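Local coordinates for protein copper-sensitive operon repressor (CsoR) (Geobacillus thermodenitrificans, PDB 4M1P) that represses transcription of a copper-responsive operon by binding DNA and is switched allosterically when it binds copper(I), at the interface of chains A and B. Numbering follows the deposited sequence. Chains: chain A/B, Copper-sensitive operon repressor (CsoR).

Contact 1: the interface of chains A and B. Residues chain A 66-67, 70-71, 102; chain B 52-53, 56.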
# COMPACT_ATOMS: atom_id res chain seq x y z
N VAL A 66 -8.81 -9.66 7.20
CA VAL A 66 -10.08 -10.28 6.87
C VAL A 66 -10.36 -10.21 5.36
O VAL A 66 -10.92 -11.14 4.78
CB VAL A 66 -11.25 -9.69 7.71
CG1 VAL A 66 -11.57 -8.27 7.29
CG2 VAL A 66 -12.48 -10.56 7.58
N GLY A 67 -9.92 -9.14 4.71
CA GLY A 67 -10.10 -8.99 3.27
C GLY A 67 -9.33 -10.03 2.47
O GLY A 67 -9.86 -10.64 1.54
N LEU A 70 -10.97 -13.43 2.80
CA LEU A 70 -12.14 -13.58 1.95
C LEU A 70 -11.71 -13.74 0.51
O LEU A 70 -12.33 -14.47 -0.26
CB LEU A 70 -13.07 -12.37 2.08
CG LEU A 70 -13.61 -12.08 3.48
CD1 LEU A 70 -14.80 -11.16 3.41
CD2 LEU A 70 -13.98 -13.36 4.21
N LEU A 71 -10.62 -13.07 0.14
CA LEU A 71 -10.11 -13.15 -1.22
C LEU A 71 -9.65 -14.58 -1.52
O LEU A 71 -10.04 -15.16 -2.54
CB LEU A 71 -8.94 -12.19 -1.39
CG LEU A 71 -8.45 -11.93 -2.81
CD1 LEU A 71 -9.60 -11.48 -3.66
CD2 LEU A 71 -7.40 -10.87 -2.78
N PHE A 102 -8.80 -2.85 -5.23
CA PHE A 102 -7.97 -2.75 -4.03
C PHE A 102 -6.67 -2.01 -4.32
O PHE A 102 -5.94 -1.64 -3.41
CB PHE A 102 -7.66 -4.14 -3.47
CG PHE A 102 -8.72 -4.68 -2.54
CD1 PHE A 102 -9.00 -4.04 -1.33
CD2 PHE A 102 -9.42 -5.84 -2.86
CE1 PHE A 102 -9.96 -4.55 -0.47
CE2 PHE A 102 -10.38 -6.34 -2.00
CZ PHE A 102 -10.65 -5.70 -0.81
N ILE B 52 -18.93 -8.26 -1.16
CA ILE B 52 -18.38 -7.98 0.16
C ILE B 52 -16.99 -7.34 0.06
O ILE B 52 -16.70 -6.36 0.75
CB ILE B 52 -18.35 -9.26 1.01
CG1 ILE B 52 -19.79 -9.65 1.36
CG2 ILE B 52 -17.51 -9.07 2.25
CD1 ILE B 52 -19.91 -10.82 2.29
N LEU B 53 -16.15 -7.87 -0.83
CA LEU B 53 -14.80 -7.35 -1.00
C LEU B 53 -14.82 -5.90 -1.50
O LEU B 53 -14.03 -5.07 -1.04
CB LEU B 53 -13.99 -8.24 -1.94
CG LEU B 53 -13.59 -9.59 -1.34
CD1 LEU B 53 -13.20 -10.58 -2.42
CD2 LEU B 53 -12.45 -9.40 -0.36
N ILE B 56 -15.47 -3.86 1.45
CA ILE B 56 -14.27 -3.80 2.27
C ILE B 56 -13.27 -2.82 1.67
O ILE B 56 -12.64 -2.05 2.39
CB ILE B 56 -13.63 -5.18 2.46
CG1 ILE B 56 -14.51 -6.04 3.37
CG2 ILE B 56 -12.23 -5.05 3.04
CD1 ILE B 56 -13.89 -7.35 3.77
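An apolar helix-to-helix interface joins A:Leu70 and A:Phe102 to B:Leu53 and helps hold two copies of the repressor together as a dimer. Helix 49-85 of chain B lies against two elements of chain A, helix 49-85 and the C-terminal helix 88-103. B:Leu53 loses the most surface here, 62 Å². Its two methyls part company: B:Leu53 CD1 meets A:Leu71 CD1 at 3.9 Å, while CD2 turns to the backbone of A:Gly67 and the CB of A:Leu70. B:Leu53 CD2 lies 3.4 Å from the backbone O of A:Gly67; the missing side chain there probably helps the approach. On the flank, A:Leu70 rests its CD1 methyl against two isoleucines. A:Leu70 CD1 is 3.9 Å from B:Ile56 CD1. The leucine crosses both isoleucine side chains at about a right angle. A:Phe102 comes from the other helix with the far rim of its ring toward B:Leu53. Its chi1 of -86° sets CG anti to the carbonyl carbon and sends the ring toward chain B. A:Phe102 CE2 lies 4.0 Å from B:Leu53 CD2, and A:Phe102 CZ lies 3.4 Å from the B:Leu53 backbone O. Replacing A:Phe102 with alanine would probably open a gap beside B:Leu53 and cost helix 88-103 this hold on chain B. On the side away from the phenylalanine, A:Leu70 CD1 touches B:Ile52 CG2 at 3.6 Å.

Contact 2: the interface of chains A and B. Residues chain A 74, 91, 94-95, 98; chain B 48-50.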
# COMPACT_ATOMS: atom_id res chain seq x y z
N HIS A 74 -12.57 -17.07 -1.62
CA HIS A 74 -13.33 -16.97 -2.87
C HIS A 74 -12.58 -17.63 -4.02
O HIS A 74 -13.17 -18.36 -4.82
CB HIS A 74 -13.64 -15.51 -3.19
CG HIS A 74 -14.49 -15.33 -4.41
ND1 HIS A 74 -15.78 -15.80 -4.50
CD2 HIS A 74 -14.23 -14.73 -5.60
CE1 HIS A 74 -16.28 -15.50 -5.68
NE2 HIS A 74 -15.35 -14.84 -6.37
N SER A 91 -15.73 -15.85 -13.69
CA SER A 91 -15.27 -15.66 -12.32
C SER A 91 -13.88 -15.02 -12.24
O SER A 91 -13.60 -14.26 -11.31
CB SER A 91 -15.27 -16.98 -11.56
OG SER A 91 -16.59 -17.39 -11.28
N GLU A 94 -14.21 -11.17 -12.77
CA GLU A 94 -14.69 -10.58 -11.53
C GLU A 94 -13.50 -10.41 -10.58
O GLU A 94 -13.26 -9.31 -10.08
CB GLU A 94 -15.74 -11.47 -10.85
CG GLU A 94 -17.16 -11.36 -11.38
CD GLU A 94 -18.08 -12.41 -10.78
OE1 GLU A 94 -17.57 -13.32 -10.09
OE2 GLU A 94 -19.32 -12.34 -11.00
N LEU A 95 -12.76 -11.49 -10.36
CA LEU A 95 -11.64 -11.49 -9.43
C LEU A 95 -10.61 -10.42 -9.78
O LEU A 95 -10.09 -9.73 -8.89
CB LEU A 95 -10.98 -12.86 -9.38
CG LEU A 95 -9.89 -13.07 -8.31
CD1 LEU A 95 -10.47 -12.97 -6.90
CD2 LEU A 95 -9.19 -14.40 -8.50
N VAL A 98 -11.82 -6.80 -8.67
CA VAL A 98 -11.65 -6.44 -7.27
C VAL A 98 -10.19 -6.25 -6.89
O VAL A 98 -9.87 -5.45 -6.02
CB VAL A 98 -12.35 -7.42 -6.28
CG1 VAL A 98 -13.82 -7.52 -6.59
CG2 VAL A 98 -11.71 -8.79 -6.30
N TYR B 48 -22.63 -12.47 -2.01
CA TYR B 48 -21.49 -12.83 -2.86
C TYR B 48 -20.19 -12.24 -2.34
O TYR B 48 -20.13 -11.05 -2.02
CB TYR B 48 -21.74 -12.36 -4.29
CG TYR B 48 -20.83 -12.97 -5.34
CD1 TYR B 48 -20.31 -12.18 -6.36
CD2 TYR B 48 -20.50 -14.32 -5.32
CE1 TYR B 48 -19.49 -12.72 -7.33
CE2 TYR B 48 -19.68 -14.86 -6.28
CZ TYR B 48 -19.18 -14.06 -7.29
OH TYR B 48 -18.36 -14.61 -8.25
N CYS B 49 -19.15 -13.08 -2.28
CA CYS B 49 -17.83 -12.67 -1.78
C CYS B 49 -17.28 -11.41 -2.46
O CYS B 49 -16.62 -10.60 -1.82
CB CYS B 49 -16.81 -13.80 -1.93
SG CYS B 49 -17.23 -15.38 -1.13
N ILE B 50 -17.55 -11.27 -3.75
CA ILE B 50 -17.05 -10.13 -4.51
C ILE B 50 -17.70 -8.83 -4.03
O ILE B 50 -17.01 -7.83 -3.80
CB ILE B 50 -17.26 -10.32 -6.03
CG1 ILE B 50 -16.33 -11.42 -6.56
CG2 ILE B 50 -17.02 -9.02 -6.78
CD1 ILE B 50 -14.85 -11.06 -6.55
O HOH W 1 -17.03 -17.27 -8.93
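B:Ile50, A:His74 and B:Tyr48 form the core of this contact, a mixed apolar and polar patch at the copper(I)-binding end of the dimer interface. B:Ile50 buries 73 Å² against chain A. B:Ile50 CG2 meets A:Val98 CG1 at 3.5 Å. The CG1-CD1 arm lies to one side of the imidazole plane, just past the rim at NE2 and CD2. B:Ile50 CG1 is 3.6 Å from A:His74 NE2. The histidine and isoleucine side chains cross at about a right angle. His74 and Cys78 bind copper(I) here, and Cys49 is also a copper(I) ligand of this protein. A:His74 CG is anti to the backbone N (chi1 -176°), which carries the ring across to chain B. There A:His74 ND1 lies 3.4 Å from B:Cys49 CB and 3.7 Å from the sulfur, B:Cys49 SG. The two ligand residues thus come from different subunits. The CE1 edge of A:His74 approaches one face of the B:Tyr48 ring near its CE2 rim, with the planes 84° apart. A:His74 CE1 is 3.5 Å from B:Tyr48 CE2, and the phenol OH lies in the imidazole plane at its edge. A:Glu94 reaches the same phenol on an extended chain, its carboxylate turned 61° from the tyrosine ring. OE1 lies at the ring edge, in plane, but its modelled separation from OH is too short to be trusted. Water 1 lies 3.1 Å from B:Tyr48 OH, but its approach to A:Ser91 OG is modelled very short, so this bridge is doubtful. Packing around A:His74 probably helps fix the imidazole for copper. The site sits where helix 49-85 of chain B begins, packed against helices 49-85 and 88-103 of chain A.

Contact 1 and contact 2 are neighbouring stretches of one interface; the centres of their C-alpha atoms are about 9 Å apart. Both use helices 49-85 and 88-103 of chain A. On chain B they follow each other in sequence, contact 2 at the start of helix 49-85 and contact 1 a turn further along the same helix. Contact 2 includes the copper ligands His74 and Cys49; contact 1 is mainly apolar packing. A shift caused by copper(I) at contact 2 could pass along the shared helices to contact 1. Two-fold symmetry repeats both contacts with the chains exchanged, and the deposited assembly holds four copies.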